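Local coordinates for SPCC1919.03c protein (Schizosaccharomyces pombe, PDB 2QRD) that probably serves as the beta subunit of AMP-activated protein kinase, holding the heterotrimer together and directing where the kinase goes and which substrates it meets in glucose limitation, at residues B[10-13]-B[14-17]; B[30-33]-B[34-37]. All coordinates share one frame; numbering follows the deposited sequence.

Contact 1. Residues B[10-13]-B[14-17]; sequences EIPA and FLTS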
ATOM      1  N   GLU B  10       4.670  15.043 -35.288  1.00 50.00           N
ATOM      2  CA  GLU B  10       4.744  16.499 -35.395  1.00 50.24           C
ATOM      3  C   GLU B  10       3.442  17.243 -35.013  1.00 49.99           C
ATOM      4  O   GLU B  10       2.328  16.847 -35.402  1.00 49.73           O
ATOM      5  CB  GLU B  10       5.194  16.895 -36.815  1.00 50.42           C
ATOM      6  CG  GLU B  10       6.435  16.142 -37.337  1.00 51.54           C
ATOM      7  CD  GLU B  10       7.709  16.411 -36.525  1.00 53.18           C
ATOM      8  OE1 GLU B  10       8.014  15.621 -35.601  1.00 52.93           O
ATOM      9  OE2 GLU B  10       8.409  17.409 -36.817  1.00 53.10           O
ATOM     10  N   ILE B  11       3.609  18.340 -34.275  1.00 49.61           N
ATOM     11  CA  ILE B  11       2.492  19.182 -33.829  1.00 49.68           C
ATOM     12  C   ILE B  11       1.714  19.780 -35.030  1.00 49.63           C
ATOM     13  O   ILE B  11       2.323  20.246 -35.998  1.00 49.15           O
ATOM     14  CB  ILE B  11       3.005  20.312 -32.854  1.00 49.92           C
ATOM     15  CG1 ILE B  11       3.740  19.700 -31.653  1.00 49.98           C
ATOM     16  CG2 ILE B  11       1.865  21.206 -32.351  1.00 49.10           C
ATOM     17  CD1 ILE B  11       4.961  20.499 -31.227  1.00 49.40           C
ATOM     18  N   PRO B  12       0.366  19.756 -34.973  1.00 49.69           N
ATOM     19  CA  PRO B  12      -0.386  20.356 -36.083  1.00 49.46           C
ATOM     20  C   PRO B  12      -0.045  21.831 -36.229  1.00 49.39           C
ATOM     21  O   PRO B  12       0.102  22.536 -35.232  1.00 49.75           O
ATOM     22  CB  PRO B  12      -1.851  20.170 -35.676  1.00 49.37           C
ATOM     23  CG  PRO B  12      -1.833  19.061 -34.633  1.00 49.44           C
ATOM     24  CD  PRO B  12      -0.522  19.198 -33.928  1.00 49.72           C
ATOM     25  N   ALA B  13       0.076  22.276 -37.475  1.00 49.27           N
ATOM     26  CA  ALA B  13       0.618  23.590 -37.804  1.00 48.75           C
ATOM     27  C   ALA B  13      -0.382  24.737 -37.635  1.00 48.40           C
ATOM     28  O   ALA B  13       0.022  25.863 -37.356  1.00 48.52           O
ATOM     29  CB  ALA B  13       1.204  23.574 -39.221  1.00 48.68           C
ATOM     30  N   PHE B  14      -1.675  24.457 -37.781  1.00 47.88           N
ATOM     31  CA  PHE B  14      -2.696  25.471 -37.560  1.00 47.74           C
ATOM     32  C   PHE B  14      -2.737  25.930 -36.093  1.00 48.25           C
ATOM     33  O   PHE B  14      -3.175  27.035 -35.814  1.00 48.50           O
ATOM     34  CB  PHE B  14      -4.070  24.996 -38.052  1.00 47.73           C
ATOM     35  CG  PHE B  14      -4.743  23.993 -37.142  1.00 48.42           C
ATOM     36  CD1 PHE B  14      -4.327  22.657 -37.107  1.00 48.57           C
ATOM     37  CD2 PHE B  14      -5.812  24.384 -36.331  1.00 48.69           C
ATOM     38  CE1 PHE B  14      -4.944  21.730 -36.251  1.00 48.65           C
ATOM     39  CE2 PHE B  14      -6.433  23.472 -35.471  1.00 48.85           C
ATOM     40  CZ  PHE B  14      -5.997  22.141 -35.431  1.00 48.38           C
ATOM     41  N   LEU B  15      -2.267  25.083 -35.169  1.00 48.60           N
ATOM     42  CA  LEU B  15      -2.162  25.413 -33.732  1.00 48.66           C
ATOM     43  C   LEU B  15      -0.883  26.214 -33.394  1.00 49.15           C
ATOM     44  O   LEU B  15      -0.795  26.857 -32.349  1.00 48.72           O
ATOM     45  CB  LEU B  15      -2.220  24.142 -32.874  1.00 48.16           C
ATOM     46  CG  LEU B  15      -3.453  23.225 -32.878  1.00 47.19           C
ATOM     47  CD1 LEU B  15      -3.144  21.931 -32.175  1.00 45.25           C
ATOM     48  CD2 LEU B  15      -4.662  23.875 -32.228  1.00 47.40           C
ATOM     49  N   THR B  16       0.088  26.181 -34.301  1.00 49.83           N
ATOM     50  CA  THR B  16       1.386  26.835 -34.114  1.00 50.46           C
ATOM     51  C   THR B  16       1.404  28.253 -34.724  1.00 51.09           C
ATOM     52  O   THR B  16       2.400  28.979 -34.612  1.00 51.26           O
ATOM     53  CB  THR B  16       2.523  25.884 -34.631  1.00 50.66           C
ATOM     54  OG1 THR B  16       2.711  24.813 -33.686  1.00 49.36           O
ATOM     55  CG2 THR B  16       3.852  26.600 -34.859  1.00 50.56           C
ATOM     56  N   SER B  17       0.281  28.649 -35.336  1.00 51.84           N
ATOM     57  CA  SER B  17       0.126  29.980 -35.951  1.00 52.22           C
ATOM     58  C   SER B  17      -0.338  31.050 -34.945  1.00 52.59           C
ATOM     59  O   SER B  17      -1.144  30.773 -34.046  1.00 52.42           O
ATOM     60  CB  SER B  17      -0.844  29.909 -37.138  1.00 52.42           C
ATOM     61  OG  SER B  17      -0.590  30.930 -38.100  1.00 52.99           O
TER

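Contact 2. Residues B[30-33]-B[34-37]; sequences SLPP and HLEK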
ATOM      1  N   SER B  30     -18.802  19.573 -23.208  1.00 46.60           N
ATOM      2  CA  SER B  30     -18.923  19.853 -21.784  1.00 47.18           C
ATOM      3  C   SER B  30     -18.725  18.584 -20.942  1.00 47.05           C
ATOM      4  O   SER B  30     -18.935  17.476 -21.426  1.00 47.49           O
ATOM      5  CB  SER B  30     -20.262  20.516 -21.481  1.00 46.92           C
ATOM      6  OG  SER B  30     -21.302  19.820 -22.120  1.00 48.40           O
ATOM      7  N   LEU B  31     -18.302  18.762 -19.695  1.00 46.89           N
ATOM      8  CA  LEU B  31     -18.005  17.663 -18.770  1.00 46.54           C
ATOM      9  C   LEU B  31     -19.263  16.832 -18.461  1.00 46.82           C
ATOM     10  O   LEU B  31     -20.250  17.386 -17.957  1.00 46.85           O
ATOM     11  CB  LEU B  31     -17.434  18.267 -17.475  1.00 46.42           C
ATOM     12  CG  LEU B  31     -16.496  17.579 -16.470  1.00 45.63           C
ATOM     13  CD1 LEU B  31     -17.232  17.028 -15.274  1.00 43.01           C
ATOM     14  CD2 LEU B  31     -15.597  16.523 -17.106  1.00 44.03           C
ATOM     15  N   PRO B  32     -19.251  15.512 -18.782  1.00 46.99           N
ATOM     16  CA  PRO B  32     -20.375  14.642 -18.406  1.00 47.21           C
ATOM     17  C   PRO B  32     -20.490  14.446 -16.891  1.00 47.44           C
ATOM     18  O   PRO B  32     -19.478  14.431 -16.211  1.00 46.97           O
ATOM     19  CB  PRO B  32     -20.061  13.321 -19.109  1.00 46.86           C
ATOM     20  CG  PRO B  32     -18.622  13.342 -19.360  1.00 47.34           C
ATOM     21  CD  PRO B  32     -18.213  14.770 -19.521  1.00 46.95           C
ATOM     22  N   PRO B  33     -21.728  14.306 -16.367  1.00 48.47           N
ATOM     23  CA  PRO B  33     -21.990  14.178 -14.926  1.00 49.09           C
ATOM     24  C   PRO B  33     -21.190  13.084 -14.237  1.00 50.00           C
ATOM     25  O   PRO B  33     -20.878  13.226 -13.050  1.00 50.43           O
ATOM     26  CB  PRO B  33     -23.471  13.834 -14.869  1.00 48.57           C
ATOM     27  CG  PRO B  33     -24.030  14.421 -16.078  1.00 48.79           C
ATOM     28  CD  PRO B  33     -22.984  14.281 -17.138  1.00 48.66           C
ATOM     29  N   HIS B  34     -20.861  12.015 -14.969  1.00 50.67           N
ATOM     30  CA  HIS B  34     -20.188  10.859 -14.391  1.00 51.55           C
ATOM     31  C   HIS B  34     -18.693  11.046 -14.063  1.00 51.69           C
ATOM     32  O   HIS B  34     -18.152  10.284 -13.256  1.00 51.90           O
ATOM     33  CB  HIS B  34     -20.484   9.571 -15.186  1.00 52.30           C
ATOM     34  CG  HIS B  34     -19.814   9.500 -16.528  1.00 55.01           C
ATOM     35  ND1 HIS B  34     -20.275  10.184 -17.635  1.00 57.91           N
ATOM     36  CD2 HIS B  34     -18.740   8.791 -16.948  1.00 56.54           C
ATOM     37  CE1 HIS B  34     -19.496   9.919 -18.671  1.00 58.36           C
ATOM     38  NE2 HIS B  34     -18.554   9.080 -18.281  1.00 58.38           N
ATOM     39  N   LEU B  35     -18.053  12.080 -14.627  1.00 51.56           N
ATOM     40  CA  LEU B  35     -16.647  12.427 -14.298  1.00 51.36           C
ATOM     41  C   LEU B  35     -16.498  13.478 -13.196  1.00 51.85           C
ATOM     42  O   LEU B  35     -15.426  14.067 -13.004  1.00 51.67           O
ATOM     43  CB  LEU B  35     -15.887  12.895 -15.551  1.00 50.45           C
ATOM     44  CG  LEU B  35     -15.480  11.849 -16.599  1.00 48.75           C
ATOM     45  CD1 LEU B  35     -15.300  12.509 -17.962  1.00 42.77           C
ATOM     46  CD2 LEU B  35     -14.229  11.078 -16.180  1.00 45.43           C
ATOM     47  N   GLU B  36     -17.584  13.717 -12.485  1.00 53.01           N
ATOM     48  CA  GLU B  36     -17.616  14.695 -11.409  1.00 54.33           C
ATOM     49  C   GLU B  36     -17.309  14.085 -10.052  1.00 54.45           C
ATOM     50  O   GLU B  36     -16.843  14.781  -9.155  1.00 55.06           O
ATOM     51  CB  GLU B  36     -18.965  15.432 -11.385  1.00 54.42           C
ATOM     52  CG  GLU B  36     -19.041  16.587 -12.409  1.00 55.21           C
ATOM     53  CD  GLU B  36     -20.448  17.130 -12.628  1.00 56.01           C
ATOM     54  OE1 GLU B  36     -21.294  17.041 -11.697  1.00 57.07           O
ATOM     55  OE2 GLU B  36     -20.710  17.651 -13.744  1.00 58.94           O
ATOM     56  N   LYS B  37     -17.571  12.798  -9.881  1.00 54.71           N
ATOM     57  CA  LYS B  37     -17.314  12.188  -8.585  1.00 55.92           C
ATOM     58  C   LYS B  37     -16.294  11.065  -8.695  1.00 55.23           C
ATOM     59  O   LYS B  37     -16.444  10.154  -9.496  1.00 55.52           O
ATOM     60  CB  LYS B  37     -18.619  11.715  -7.901  1.00 55.80           C
ATOM     61  CG  LYS B  37     -19.350  10.583  -8.650  1.00 57.58           C
ATOM     62  CD  LYS B  37     -20.707  10.251  -8.021  1.00 57.76           C
ATOM     63  CE  LYS B  37     -21.611   9.511  -9.013  1.00 59.77           C
ATOM     64  NZ  LYS B  37     -22.994   9.319  -8.463  1.00 60.39           N
TER

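Contact 1. Residues B[10-13]-B[14-17]
Two overlapping beta turns in the N-terminal arm of this beta-subunit fragment bring F14 and L15 against the ring of P12. Two successive i to i+3 backbone bonds draw the chain round: L15 N reaches P12 O in a weak bond of 3.5 Å, and T16 N gives a firmer one to A13 O at 3.1 Å. In the second, the donor stands above the carbonyl plane, 71° out of it and not on a lone pair. The ring of P12 takes two neighbours. Its CB meets CE1 of F14 at 3.5 Å, an oblique approach to the aromatic ring, while its CG lies 4.0 Å from CD1 of L15, the two side chains running side by side. F14 reaches P12 because its CG sits between the backbone N and the carbonyl carbon (chi1 76°). I11 and T16 cross at about a right angle, CG2 to OG1. The kinase subunit ssp2 packs on this same cluster: its P44 touches P12 and F14, and its Y51 stacks on the F14 ring. The side-chain chemistry is thus mainly apolar: backbone bonds fix the turns, while P12 and F14 meet the neighbouring kinase chain.

Contact 2. Residues B[30-33]-B[34-37]
L31 reaches forward along the turn that follows it, to L35 and E36, and its branches divide the work. From CB, with CG anti to the backbone N (chi1 -154°), the chain leads to a fork at CG whose two methyls part company. CD1 lies against the aliphatic part of E36, 3.4 Å from its CG, and CD2 rests 4.0 Å from CB of L35. CD1 thus meets chiefly the hydrocarbon chain of the glutamate, extended beyond CG, with the carboxylate oxygen OE2 of E36 farther off at 3.9 Å. Cutting L31 back to an alanine would probably strip both L35 and E36 of these methyl contacts and open a gap beside the turn.

P32 packs against the same turn. Its CB comes within 3.5 Å of ND1 of H34, an oblique approach to the imidazole, and CG of P32 sits 3.7 Å from CD1 of L35, proline and leucine lying alongside each other and pointing the same way. The backbone closes the turn: L35 N bonds to P32 O at 3.2 Å with an N-H...O angle of 159°, and E36 N adds a weak bond to P33 O at 3.4 Å.

Outside the turn, H34 touches N57, V59 and L60 of the same chain, and L60 also meets L35. From the kinase subunit ssp2, Y83 packs on P32 and L35, while M91 packs on L31, whose backbone is hydrogen-bonded to that chain as well. Consecutive i to i+3 bonds, accepted here by the carbonyls of two adjacent prolines, with P33 and H34 in 3-10 conformation, are typical of a short 3-10 turn, in this case within the interaction domain of the AMPK beta subunit.

Followed from the N terminus, the chain closes contact 1 first, bending 10-13 onto 14-17, and only later closes contact 2, where 30-33 turns onto 34-37. Each closes only a tight local turn and encloses no intervening loop. The two are in series and neither nest nor cross. Their centres lie 29 Å apart and their nearest atoms about 17 Å, so they do not touch. Both precede helix 46-49 and the antiparallel sheet of strands 65-67, 74-82 and 85-93. Contact 1 belongs to the outlying N-terminal arm; contact 2 sits nearer the chain's centre and leans on the 57-60 loop. They exemplify two local turns, each packed against the kinase subunit ssp2.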